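Local coordinates for tRNA (guanine-N(1)-)-methyltransferase (Corynebacterium diphtheriae, PDB 7KFF), which transfers a methyl group from S-adenosyl-L-methionine to N1 of guanine 37 in tRNA, as a member of the knotted SPOUT methyltransferase family, at residues I262-R267 with D288-A293. Sequence-based numbering, arbitrary orientation.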
loop_
_atom_site.group_PDB
_atom_site.type_symbol
_atom_site.label_atom_id
_atom_site.label_comp_id
_atom_site.label_asym_id
_atom_site.label_seq_id
_atom_site.Cartn_x
_atom_site.Cartn_y
_atom_site.Cartn_z
ATOM N N ILE A 262 -16.094 22.895 -18.916
ATOM C CA ILE A 262 -15.759 21.550 -18.464
ATOM C C ILE A 262 -14.473 21.579 -17.656
ATOM O O ILE A 262 -14.364 20.930 -16.610
ATOM C CB ILE A 262 -15.675 20.578 -19.656
ATOM C CG1 ILE A 262 -17.078 20.347 -20.223
ATOM C CG2 ILE A 262 -15.006 19.275 -19.229
ATOM C CD1 ILE A 262 -17.085 19.758 -21.618
ATOM N N GLU A 263 -13.482 22.345 -18.118
ATOM C CA GLU A 263 -12.217 22.408 -17.396
ATOM C C GLU A 263 -12.399 23.059 -16.029
ATOM O O GLU A 263 -11.805 22.611 -15.041
ATOM C CB GLU A 263 -11.170 23.144 -18.230
ATOM C CG GLU A 263 -9.741 22.675 -17.960
ATOM C CD GLU A 263 -9.594 21.151 -17.994
ATOM O OE1 GLU A 263 -10.248 20.500 -18.839
ATOM O OE2 GLU A 263 -8.850 20.605 -17.151
ATOM N N ARG A 264 -13.237 24.097 -15.939
ATOM C CA ARG A 264 -13.496 24.694 -14.632
ATOM C C ARG A 264 -14.219 23.715 -13.716
ATOM O O ARG A 264 -13.902 23.623 -12.525
ATOM C CB ARG A 264 -14.306 25.984 -14.771
ATOM C CG ARG A 264 -14.639 26.646 -13.430
ATOM C CD ARG A 264 -13.372 27.023 -12.649
ATOM N NE ARG A 264 -13.648 27.305 -11.243
ATOM C CZ ARG A 264 -12.710 27.478 -10.317
ATOM N NH1 ARG A 264 -11.429 27.399 -10.648
ATOM N NH2 ARG A 264 -13.059 27.718 -9.063
ATOM N N TRP A 265 -15.192 22.974 -14.254
ATOM C CA TRP A 265 -15.885 21.961 -13.467
ATOM C C TRP A 265 -14.903 20.943 -12.914
ATOM O O TRP A 265 -14.989 20.560 -11.744
ATOM C CB TRP A 265 -16.964 21.281 -14.320
ATOM C CG TRP A 265 -17.673 20.135 -13.621
ATOM C CD1 TRP A 265 -18.811 20.204 -12.866
ATOM C CD2 TRP A 265 -17.281 18.760 -13.624
ATOM N NE1 TRP A 265 -19.147 18.959 -12.393
ATOM C CE2 TRP A 265 -18.226 18.053 -12.852
ATOM C CE3 TRP A 265 -16.227 18.058 -14.211
ATOM C CZ2 TRP A 265 -18.143 16.680 -12.643
ATOM C CZ3 TRP A 265 -16.148 16.684 -14.002
ATOM C CH2 TRP A 265 -17.096 16.017 -13.220
ATOM N N ARG A 266 -13.950 20.501 -13.735
ATOM C CA ARG A 266 -12.988 19.513 -13.264
ATOM C C ARG A 266 -12.169 20.072 -12.107
ATOM O O ARG A 266 -11.908 19.375 -11.128
ATOM C CB ARG A 266 -12.056 19.075 -14.394
ATOM C CG ARG A 266 -12.700 18.322 -15.557
ATOM C CD ARG A 266 -11.628 17.539 -16.293
ATOM N NE ARG A 266 -11.693 17.597 -17.753
ATOM C CZ ARG A 266 -12.362 16.738 -18.519
ATOM N NH1 ARG A 266 -12.333 16.871 -19.836
ATOM N NH2 ARG A 266 -13.072 15.756 -17.975
ATOM N N ARG A 267 -11.777 21.344 -12.194
ATOM C CA ARG A 267 -11.024 21.964 -11.107
ATOM C C ARG A 267 -11.871 22.061 -9.841
ATOM O O ARG A 267 -11.412 21.715 -8.745
ATOM C CB ARG A 267 -10.537 23.341 -11.536
ATOM C CG ARG A 267 -9.847 24.126 -10.456
ATOM C CD ARG A 267 -8.399 23.790 -10.397
ATOM N NE ARG A 267 -7.703 24.566 -9.378
ATOM C CZ ARG A 267 -6.480 24.280 -8.956
ATOM N NH1 ARG A 267 -5.831 23.248 -9.477
ATOM N NH2 ARG A 267 -5.921 25.014 -8.012
ATOM N N ASP A 288 -6.033 30.870 -5.325
ATOM C CA ASP A 288 -6.443 32.147 -5.885
ATOM C C ASP A 288 -7.907 32.417 -5.546
ATOM O O ASP A 288 -8.596 31.589 -4.950
ATOM C CB ASP A 288 -6.130 32.209 -7.384
ATOM C CG ASP A 288 -7.024 31.312 -8.236
ATOM O OD1 ASP A 288 -8.023 30.767 -7.738
ATOM O OD2 ASP A 288 -6.709 31.178 -9.438
ATOM N N ARG A 289 -8.388 33.597 -5.926
ATOM C CA ARG A 289 -9.737 33.984 -5.525
ATOM C C ARG A 289 -10.795 33.027 -6.066
ATOM O O ARG A 289 -11.781 32.728 -5.380
ATOM C CB ARG A 289 -10.065 35.408 -5.975
ATOM C CG ARG A 289 -11.503 35.791 -5.561
ATOM C CD ARG A 289 -11.943 37.178 -5.930
ATOM N NE ARG A 289 -11.234 38.138 -5.117
ATOM C CZ ARG A 289 -11.640 39.373 -4.867
ATOM N NH1 ARG A 289 -12.787 39.827 -5.367
ATOM N NH2 ARG A 289 -10.870 40.145 -4.107
ATOM N N HIS A 290 -10.640 32.566 -7.306
ATOM C CA HIS A 290 -11.632 31.653 -7.865
ATOM C C HIS A 290 -11.729 30.394 -7.013
ATOM O O HIS A 290 -12.826 29.965 -6.627
ATOM C CB HIS A 290 -11.263 31.317 -9.312
ATOM C CG HIS A 290 -12.440 31.039 -10.195
ATOM N ND1 HIS A 290 -12.326 30.927 -11.564
ATOM C CD2 HIS A 290 -13.748 30.836 -9.908
ATOM C CE1 HIS A 290 -13.515 30.673 -12.083
ATOM N NE2 HIS A 290 -14.395 30.612 -11.099
ATOM N N ASP A 291 -10.581 29.798 -6.695
ATOM C CA ASP A 291 -10.579 28.542 -5.955
ATOM C C ASP A 291 -10.930 28.766 -4.493
ATOM O O ASP A 291 -11.652 27.963 -3.895
ATOM C CB ASP A 291 -9.206 27.886 -6.066
ATOM C CG ASP A 291 -8.876 27.440 -7.489
ATOM O OD1 ASP A 291 -9.776 27.418 -8.351
ATOM O OD2 ASP A 291 -7.705 27.110 -7.735
ATOM N N GLN A 292 -10.426 29.850 -3.899
ATOM C CA GLN A 292 -10.714 30.120 -2.495
ATOM C C GLN A 292 -12.192 30.418 -2.295
ATOM O O GLN A 292 -12.810 29.916 -1.345
ATOM C CB GLN A 292 -9.842 31.279 -2.012
ATOM C CG GLN A 292 -10.007 31.619 -0.539
ATOM C CD GLN A 292 -9.525 30.516 0.373
ATOM O OE1 GLN A 292 -8.552 29.837 0.089
ATOM N NE2 GLN A 292 -10.219 30.334 1.480
ATOM N N ALA A 293 -12.787 31.194 -3.197
ATOM C CA ALA A 293 -14.213 31.475 -3.091
ATOM C C ALA A 293 -15.042 30.209 -3.245
ATOM O O ALA A 293 -16.051 30.029 -2.553
ATOM C CB ALA A 293 -14.620 32.514 -4.128
#
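D291 takes a salt bridge from R264 on one carboxylate oxygen and from R267 on the other. R264 NH1 reaches D291 OD1 at 2.8 Å, nearly along the C-O axis, with an N-H...O angle of 162°. The two flat groups are almost coplanar there. R267 comes side-on and puts two nitrogens on one atom: NE lies 3.0 Å and NH2 2.8 Å from D291 OD2. Both arrive from the same face of the carboxylate, tilted out of its plane. In R264 the chain leaves with CG anti to the backbone N (chi1 179°) and bends at chi2, which helps bring the guanidinium across to H290 and D291.

The R264 guanidinium also stacks on the H290 ring. The planes are 12° apart and the centres 3.5 Å apart. CZ of R264 sits over the middle of the ring, a flat guanidinium-on-imidazole stack.

D288 is the N-cap of helix 289-299: its OD1 accepts from D291 N at 2.9 Å.

The contact joins helix 259-277 to helix 289-299 in the helical C-terminal part of the chain. The axes of segments 262-267 and 289-293 come within 12.1 Å. At that spacing, long arginines bridge the gap. The buried carboxylate of D291 is matched by two cations, which probably keeps it ionised.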